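Local coordinates for protein SusD homolog (Bacteroides thetaiotaomicron, PDB 3SGH) that probably binds glycans at the cell surface for uptake across the outer membrane, as other SusD-like lipoproteins of gut Bacteroides do, at residues Ser226-Thr231 against Phe352-Val357; Leu185-Thr190 against Pro315-Ala320; Leu304-Ala307 against Thr311-Gln314. All blocks are in the same frame, centred on the assembly; numbering follows the deposited sequence.

Contacts 1 and 2 meet on the same small antiparallel sheet, strand 227-229 paired with 314-317, and contact 3 lies in the loop leading into the second of these strands. Contact 2 is the buried one and is apolar: an aromatic ring, a selenium atom and methyl groups fill the space between helix 181-198 and the sheet. Contact 1, partly buried, is polar instead, with two hydroxyls on one carboxylate at the end of helix 340-354. Contact 3, at the surface, is again apolar but local, joining pieces of a single loop. Backbone bonds tie them together: Ser227 pairs with Val316 and Met317, and Asp229 with Gln314.

Contact 1: Ser226-Thr231 against Phe352-Val357; sequences SSYDTT and FEEFGV
Ser226 OG is gripped from two directions: it gives its hydrogen to Glu354 OE1 over 2.7 Å and accepts from the backbone N of Ala319, where strand 314-317 passes into helix 319-331. The other oxygen of the same carboxylate takes a shorter bond, Tyr228 OH to Glu354 OE2 at 2.5 Å. Each oxygen of Glu354 therefore has its own hydroxyl donor, one from the residue just before strand 227-229 and one from the strand itself, and this fork pins the carboxylate against rotation. The two donors use different sides. The serine comes in on the syn side of OE1, well out of the carboxylate plane, while the tyrosine reaches OE2 on the anti side and closer to that plane, 20° from it. Seen from the ring, OE2 lies at the edge and in plane, and the ring and carboxylate planes stand 34° apart. Tyr228 and Glu354 reach toward each other from opposite directions. With CG set anti to its own backbone N, Glu354 extends toward the strand, and a bend at chi2 (75°) turns the carboxylate between the two hydroxyls. Two such donors would be expected to stabilise a negative charge on it. Glu354 stands in the last turn of helix 340-354, which ends in a Schellman motif: Val357 N returns to Phe352 O at 3.0 Å and Gly356 N to Glu353 O at 3.1 Å, with Gly356 at positive phi. Next along the chain from Glu354, the ring of Phe355 meets that of Tyr270, on helix 267-270. On the other side of the contact, strand 227-229 runs antiparallel to strand 314-317, which leads into helix 319-331, so the carboxylate ties the end of helix 340-354 to this two-stranded sheet beside the preceding helix.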
loop_
_atom_site.group_PDB
_atom_site.type_symbol
_atom_site.label_atom_id
_atom_site.label_comp_id
_atom_site.label_asym_id
_atom_site.label_seq_id
_atom_site.Cartn_x
_atom_site.Cartn_y
_atom_site.Cartn_z
ATOM N N SER A 226 -9.212 13.299 0.670
ATOM C CA SER A 226 -8.105 12.473 0.228
ATOM C C SER A 226 -6.790 13.212 0.346
ATOM O O SER A 226 -6.739 14.429 0.163
ATOM C CB SER A 226 -8.319 12.056 -1.232
ATOM O OG SER A 226 -9.500 11.203 -1.323
ATOM N N SER A 227 -5.724 12.469 0.620
ATOM C CA SER A 227 -4.388 13.030 0.773
ATOM C C SER A 227 -3.519 12.753 -0.433
ATOM O O SER A 227 -3.343 11.561 -0.831
ATOM C CB SER A 227 -3.690 12.417 1.994
ATOM O OG SER A 227 -2.374 12.926 2.102
ATOM N N TYR A 228 -2.951 13.840 -0.954
ATOM C CA TYR A 228 -1.932 13.814 -2.026
ATOM C C TYR A 228 -0.683 14.653 -1.650
ATOM O O TYR A 228 -0.795 15.655 -0.949
ATOM C CB TYR A 228 -2.475 14.420 -3.275
ATOM C CG TYR A 228 -3.586 13.673 -3.972
ATOM C CD1 TYR A 228 -4.902 13.856 -3.578
ATOM C CD2 TYR A 228 -3.331 12.873 -5.071
ATOM C CE1 TYR A 228 -5.949 13.187 -4.222
ATOM C CE2 TYR A 228 -4.375 12.261 -5.771
ATOM C CZ TYR A 228 -5.678 12.416 -5.325
ATOM O OH TYR A 228 -6.722 11.803 -5.974
ATOM N N ASP A 229 0.490 14.241 -2.119
ATOM C CA ASP A 229 1.719 15.010 -1.875
ATOM C C ASP A 229 1.733 16.068 -2.975
ATOM O O ASP A 229 2.254 15.855 -4.060
ATOM C CB ASP A 229 2.955 14.097 -1.894
ATOM C CG ASP A 229 4.225 14.801 -1.419
ATOM O OD1 ASP A 229 4.285 16.062 -1.524
ATOM O OD2 ASP A 229 5.144 14.090 -0.996
ATOM N N THR A 230 1.080 17.184 -2.712
ATOM C CA THR A 230 0.738 18.106 -3.786
ATOM C C THR A 230 1.943 18.742 -4.473
ATOM O O THR A 230 1.818 19.197 -5.638
ATOM C CB THR A 230 -0.223 19.236 -3.336
ATOM O OG1 THR A 230 0.446 20.101 -2.427
ATOM C CG2 THR A 230 -1.549 18.655 -2.710
ATOM N N THR A 231 3.059 18.840 -3.755
ATOM C CA THR A 231 4.302 19.400 -4.324
ATOM C C THR A 231 5.289 18.314 -4.745
ATOM O O THR A 231 6.419 18.611 -5.110
ATOM C CB THR A 231 4.951 20.280 -3.301
ATOM O OG1 THR A 231 5.233 19.511 -2.137
ATOM C CG2 THR A 231 4.016 21.490 -2.930
ATOM N N PHE A 352 -14.783 6.474 -8.393
ATOM C CA PHE A 352 -15.116 7.112 -9.647
ATOM C C PHE A 352 -14.981 8.622 -9.520
ATOM O O PHE A 352 -14.331 9.248 -10.343
ATOM C CB PHE A 352 -16.536 6.800 -10.099
ATOM C CG PHE A 352 -16.687 5.489 -10.843
ATOM C CD1 PHE A 352 -16.295 4.277 -10.291
ATOM C CD2 PHE A 352 -17.247 5.462 -12.097
ATOM C CE1 PHE A 352 -16.483 3.075 -11.004
ATOM C CE2 PHE A 352 -17.452 4.256 -12.756
ATOM C CZ PHE A 352 -17.055 3.088 -12.223
ATOM N N GLU A 353 -15.582 9.183 -8.467
ATOM C CA GLU A 353 -15.528 10.603 -8.242
ATOM C C GLU A 353 -14.092 11.127 -8.123
ATOM O O GLU A 353 -13.753 12.160 -8.694
ATOM C CB GLU A 353 -16.345 11.005 -6.997
ATOM C CG GLU A 353 -16.471 12.517 -6.897
ATOM C CD GLU A 353 -17.272 12.968 -5.687
ATOM O OE1 GLU A 353 -17.637 12.089 -4.860
ATOM O OE2 GLU A 353 -17.498 14.201 -5.571
ATOM N N GLU A 354 -13.271 10.437 -7.343
ATOM C CA GLU A 354 -11.885 10.818 -7.137
ATOM C C GLU A 354 -11.147 11.028 -8.459
ATOM O O GLU A 354 -10.306 11.942 -8.568
ATOM C CB GLU A 354 -11.173 9.708 -6.368
ATOM C CG GLU A 354 -9.772 10.017 -5.908
ATOM C CD GLU A 354 -9.756 10.952 -4.705
ATOM O OE1 GLU A 354 -10.583 10.755 -3.773
ATOM O OE2 GLU A 354 -8.889 11.851 -4.678
ATOM N N PHE A 355 -11.417 10.150 -9.422
ATOM C CA PHE A 355 -10.748 10.180 -10.722
ATOM C C PHE A 355 -11.556 10.879 -11.813
ATOM O O PHE A 355 -11.135 10.872 -12.959
ATOM C CB PHE A 355 -10.400 8.763 -11.148
ATOM C CG PHE A 355 -9.142 8.250 -10.497
ATOM C CD1 PHE A 355 -9.166 7.700 -9.216
ATOM C CD2 PHE A 355 -7.922 8.364 -11.145
ATOM C CE1 PHE A 355 -8.002 7.258 -8.615
ATOM C CE2 PHE A 355 -6.740 7.922 -10.532
ATOM C CZ PHE A 355 -6.779 7.378 -9.262
ATOM N N GLY A 356 -12.703 11.448 -11.477
ATOM C CA GLY A 356 -13.497 12.223 -12.450
ATOM C C GLY A 356 -14.166 11.386 -13.524
ATOM O O GLY A 356 -14.397 11.850 -14.663
ATOM N N VAL A 357 -14.479 10.156 -13.149
ATOM C CA VAL A 357 -15.074 9.186 -14.036
ATOM C C VAL A 357 -16.575 9.101 -13.762
ATOM O O VAL A 357 -17.015 9.117 -12.610
ATOM C CB VAL A 357 -14.351 7.838 -13.841
ATOM C CG1 VAL A 357 -14.974 6.765 -14.660
ATOM C CG2 VAL A 357 -12.846 8.052 -14.190
#

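Contact 2: Leu185-Thr190 against Pro315-Ala320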
loop_
_atom_site.group_PDB
_atom_site.type_symbol
_atom_site.label_atom_id
_atom_site.label_comp_id
_atom_site.label_asym_id
_atom_site.label_seq_id
_atom_site.Cartn_x
_atom_site.Cartn_y
_atom_site.Cartn_z
ATOM N N LEU A 185 -7.036 14.851 11.045
ATOM C CA LEU A 185 -7.707 13.989 12.038
ATOM C C LEU A 185 -8.416 12.846 11.333
ATOM O O LEU A 185 -8.365 11.718 11.794
ATOM C CB LEU A 185 -8.687 14.818 12.881
ATOM C CG LEU A 185 -9.338 14.088 14.070
ATOM C CD1 LEU A 185 -8.326 13.708 15.120
ATOM C CD2 LEU A 185 -10.477 14.994 14.684
ATOM N N LYS A 186 -9.101 13.139 10.234
ATOM C CA LYS A 186 -9.740 12.116 9.422
ATOM C C LYS A 186 -8.705 11.164 8.857
ATOM O O LYS A 186 -8.911 9.950 8.868
ATOM C CB LYS A 186 -10.602 12.745 8.298
ATOM C CG LYS A 186 -11.879 13.378 8.821
ATOM C CD LYS A 186 -12.721 14.007 7.696
ATOM C CE LYS A 186 -12.054 15.307 7.236
ATOM N NZ LYS A 186 -12.948 16.376 6.672
ATOM N N PHE A 187 -7.582 11.727 8.387
ATOM C CA PHE A 187 -6.449 10.906 7.878
ATOM C C PHE A 187 -5.978 9.948 8.972
ATOM O O PHE A 187 -5.838 8.711 8.752
ATOM C CB PHE A 187 -5.303 11.803 7.411
ATOM C CG PHE A 187 -4.117 11.055 6.872
ATOM C CD1 PHE A 187 -3.132 10.591 7.742
ATOM C CD2 PHE A 187 -3.928 10.925 5.500
ATOM C CE1 PHE A 187 -1.989 9.893 7.256
ATOM C CE2 PHE A 187 -2.808 10.237 4.994
ATOM C CZ PHE A 187 -1.822 9.720 5.889
ATOM N N ALA A 188 -5.772 10.492 10.162
ATOM C CA ALA A 188 -5.263 9.702 11.270
ATOM C C ALA A 188 -6.233 8.567 11.674
ATOM O O ALA A 188 -5.801 7.441 11.933
ATOM C CB ALA A 188 -4.915 10.586 12.462
ATOM N N ASN A 189 -7.519 8.876 11.761
ATOM C CA ASN A 189 -8.526 7.844 12.075
ATOM C C ASN A 189 -8.671 6.814 10.981
ATOM O O ASN A 189 -8.896 5.636 11.267
ATOM C CB ASN A 189 -9.867 8.490 12.430
ATOM C CG ASN A 189 -9.874 9.008 13.868
ATOM O OD1 ASN A 189 -9.691 8.238 14.801
ATOM N ND2 ASN A 189 -10.068 10.312 14.040
ATOM N N THR A 190 -8.482 7.218 9.729
ATOM C CA THR A 190 -8.603 6.278 8.624
ATOM C C THR A 190 -7.384 5.336 8.651
ATOM O O THR A 190 -7.498 4.136 8.395
ATOM C CB THR A 190 -8.708 6.988 7.259
ATOM O OG1 THR A 190 -9.810 7.908 7.257
ATOM C CG2 THR A 190 -8.906 5.993 6.126
ATOM N N PRO A 315 -0.373 10.192 -4.852
ATOM C CA PRO A 315 -1.405 9.948 -3.834
ATOM C C PRO A 315 -0.878 9.287 -2.570
ATOM O O PRO A 315 0.129 8.555 -2.608
ATOM C CB PRO A 315 -2.369 8.991 -4.516
ATOM C CG PRO A 315 -1.564 8.291 -5.501
ATOM C CD PRO A 315 -0.516 9.252 -5.993
ATOM N N VAL A 316 -1.532 9.569 -1.447
ATOM C CA VAL A 316 -1.211 8.949 -0.176
ATOM C C VAL A 316 -2.386 8.050 0.258
ATOM O O VAL A 316 -2.211 6.851 0.453
ATOM C CB VAL A 316 -0.888 9.947 0.911
ATOM C CG1 VAL A 316 -0.550 9.174 2.240
ATOM C CG2 VAL A 316 0.266 10.910 0.468
HETATM N N MSE A 317 -3.587 8.609 0.380
HETATM C CA MSE A 317 -4.694 7.834 0.871
HETATM C C MSE A 317 -5.983 8.437 0.389
HETATM O O MSE A 317 -6.172 9.660 0.511
HETATM C CB MSE A 317 -4.652 7.829 2.399
HETATM C CG MSE A 317 -5.789 7.036 3.032
HETATM SE SE MSE A 317 -5.765 7.287 5.016
HETATM C CE MSE A 317 -4.292 6.214 5.272
ATOM N N TYR A 318 -6.869 7.607 -0.137
ATOM C CA TYR A 318 -8.107 8.064 -0.738
ATOM C C TYR A 318 -9.304 7.876 0.159
ATOM O O TYR A 318 -9.382 6.907 0.914
ATOM C CB TYR A 318 -8.388 7.280 -2.011
ATOM C CG TYR A 318 -7.395 7.408 -3.146
ATOM C CD1 TYR A 318 -7.175 8.603 -3.786
ATOM C CD2 TYR A 318 -6.667 6.332 -3.556
ATOM C CE1 TYR A 318 -6.308 8.716 -4.844
ATOM C CE2 TYR A 318 -5.804 6.439 -4.655
ATOM C CZ TYR A 318 -5.645 7.616 -5.302
ATOM O OH TYR A 318 -4.768 7.664 -6.387
ATOM N N ALA A 319 -10.279 8.783 0.032
ATOM C CA ALA A 319 -11.498 8.693 0.816
ATOM C C ALA A 319 -12.199 7.330 0.596
ATOM O O ALA A 319 -12.798 6.774 1.536
ATOM C CB ALA A 319 -12.445 9.867 0.512
ATOM N N ALA A 320 -12.105 6.797 -0.633
ATOM C CA ALA A 320 -12.700 5.485 -0.952
ATOM C C ALA A 320 -12.224 4.381 0.001
ATOM O O ALA A 320 -13.000 3.488 0.346
ATOM C CB ALA A 320 -12.423 5.098 -2.443
#
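Phe187 and Met317, the latter present as selenomethionine, form a Met-aromatic contact: SE sits over one face of the ring, 4.4 Å from its centroid and displaced toward the rim. The Met317 chain leaves the strand extended and bends only at chi3 (-74°), where CE turns off past the selenium. Apolar contacts fill in round it. Val316 CG1 lies in the plane of the ring at its edge, 3.7 Å from Phe187 CE2, and the same CE2 is 4.0 Å from Met317 CB. One turn on along the helix, Thr190 CG2 touches Met317 SE at 3.6 Å, the two side chains running side by side but oppositely directed. No hydrogen bond crosses between the two segments; Thr190 OG1 donates to Lys186 O at 2.8 Å, reaching it from the face opposite Thr190 N, and also bonds with Met220 N. An alanine in place of Phe187 would probably leave the selenium without its aromatic partner and open a gap beside Val316 CG1. Val316 and Met317 both face Ser227 across the sheet, a classic beta bulge, and it brings both side chains round to helix 181-198 of this alpha-alpha superhelix.

Contact 3: Leu304-Ala307 against Thr311-Gln314; sequences LFIA and TLPQ
Leu312 and Phe305 meet at about a right angle, the leucine sending one methyl to the ring: Leu312 CD1 is 4.0 Å from Phe305 CE1. That same methyl also rests on the backbone of the next residue, Leu312 CD1 being 3.9 Å from Ile306 CA, so one branch of the leucine touches both the ring and the chain that carries it. Further back along the leucine, the crossing with Ile306 is oblique. Here the touching atoms are nearer the backbones, Ile306 CG1 against Leu312 CB at 4.0 Å. Ile306 has CG1 anti to its backbone N (chi1 -165°) and continues extended through chi2, which carries CD1 beyond Leu312 and along the opposing chain. Ile306 CD1 lies 3.8 Å from Pro313 O and 4.0 Å from Gln314 CA, and it goes on to touch Pro315, in strand 314-317. Phe305 and Ile306 are the central pair of a type I beta turn, closed by Ala307 N to Leu304 O at 3.0 Å; this turn lies late in the long loop between helix 267-270 and strand 314-317, and the chain comes back past it after only a few residues. Leu312, with CG beside its backbone N, points toward the turn, whereas Pro313 has its CB pointing away, and it is its carbonyl O that meets Ile306. The Gln314 side chain adds only a loose approach, Ile306 CD1 to Gln314 CG at 4.2 Å; its polar end goes elsewhere, OE1 accepting from Gly239 N. Asn238 ND2 donates to both Ile306 O and Leu312 O, bridging the two passes of the chain where their side chains touch, and Asn232 takes Gln314 N on its OD1. Phe305 also touches a crystal neighbour, and the lattice may help to set its ring.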
loop_
_atom_site.group_PDB
_atom_site.type_symbol
_atom_site.label_atom_id
_atom_site.label_comp_id
_atom_site.label_asym_id
_atom_site.label_seq_id
_atom_site.Cartn_x
_atom_site.Cartn_y
_atom_site.Cartn_z
ATOM N N LEU A 304 1.342 3.648 -16.571
ATOM C CA LEU A 304 0.564 4.260 -15.501
ATOM C C LEU A 304 0.246 5.693 -15.956
ATOM O O LEU A 304 1.148 6.450 -16.369
ATOM C CB LEU A 304 1.393 4.276 -14.200
ATOM C CG LEU A 304 2.058 2.963 -13.752
ATOM C CD1 LEU A 304 2.866 3.213 -12.486
ATOM C CD2 LEU A 304 1.007 1.877 -13.510
ATOM N N PHE A 305 -1.031 6.064 -15.839
ATOM C CA PHE A 305 -1.482 7.392 -16.225
ATOM C C PHE A 305 -0.687 8.508 -15.510
ATOM O O PHE A 305 -0.346 9.537 -16.099
ATOM C CB PHE A 305 -2.961 7.566 -15.967
ATOM C CG PHE A 305 -3.475 8.893 -16.480
ATOM C CD1 PHE A 305 -3.485 10.008 -15.659
ATOM C CD2 PHE A 305 -3.842 9.029 -17.815
ATOM C CE1 PHE A 305 -3.879 11.263 -16.160
ATOM C CE2 PHE A 305 -4.245 10.240 -18.323
ATOM C CZ PHE A 305 -4.274 11.389 -17.487
ATOM N N ILE A 306 -0.392 8.310 -14.240
ATOM C CA ILE A 306 0.278 9.352 -13.424
ATOM C C ILE A 306 1.665 9.670 -13.989
ATOM O O ILE A 306 2.134 10.784 -13.828
ATOM C CB ILE A 306 0.376 8.934 -11.926
ATOM C CG1 ILE A 306 0.717 10.140 -11.022
ATOM C CG2 ILE A 306 1.364 7.761 -11.766
ATOM C CD1 ILE A 306 0.568 9.778 -9.497
ATOM N N ALA A 307 2.275 8.729 -14.718
ATOM C CA ALA A 307 3.564 8.938 -15.400
ATOM C C ALA A 307 3.466 9.875 -16.608
ATOM O O ALA A 307 4.527 10.364 -17.067
ATOM C CB ALA A 307 4.211 7.593 -15.866
ATOM N N THR A 311 3.715 16.728 -13.479
ATOM C CA THR A 311 3.199 17.625 -12.441
ATOM C C THR A 311 2.131 16.980 -11.535
ATOM O O THR A 311 1.828 17.538 -10.482
ATOM C CB THR A 311 2.625 18.925 -13.045
ATOM O OG1 THR A 311 1.386 18.619 -13.716
ATOM C CG2 THR A 311 3.661 19.616 -14.011
ATOM N N LEU A 312 1.555 15.835 -11.940
ATOM C CA LEU A 312 0.534 15.206 -11.139
ATOM C C LEU A 312 1.088 14.795 -9.763
ATOM O O LEU A 312 2.212 14.298 -9.659
ATOM C CB LEU A 312 -0.093 14.006 -11.841
ATOM C CG LEU A 312 -0.996 14.299 -13.065
ATOM C CD1 LEU A 312 -1.194 12.989 -13.789
ATOM C CD2 LEU A 312 -2.295 14.945 -12.593
ATOM N N PRO A 313 0.318 15.063 -8.690
ATOM C CA PRO A 313 0.783 14.769 -7.328
ATOM C C PRO A 313 0.639 13.285 -6.996
ATOM O O PRO A 313 -0.418 12.682 -7.272
ATOM C CB PRO A 313 -0.163 15.616 -6.446
ATOM C CG PRO A 313 -1.463 15.672 -7.213
ATOM C CD PRO A 313 -0.983 15.752 -8.701
ATOM N N GLN A 314 1.653 12.697 -6.371
ATOM C CA GLN A 314 1.527 11.320 -5.918
ATOM C C GLN A 314 0.512 11.204 -4.782
ATOM O O GLN A 314 0.512 12.027 -3.858
ATOM C CB GLN A 314 2.885 10.726 -5.542
ATOM C CG GLN A 314 3.730 10.518 -6.818
ATOM C CD GLN A 314 5.038 9.788 -6.617
ATOM O OE1 GLN A 314 5.920 9.905 -7.471
ATOM N NE2 GLN A 314 5.168 9.001 -5.526
#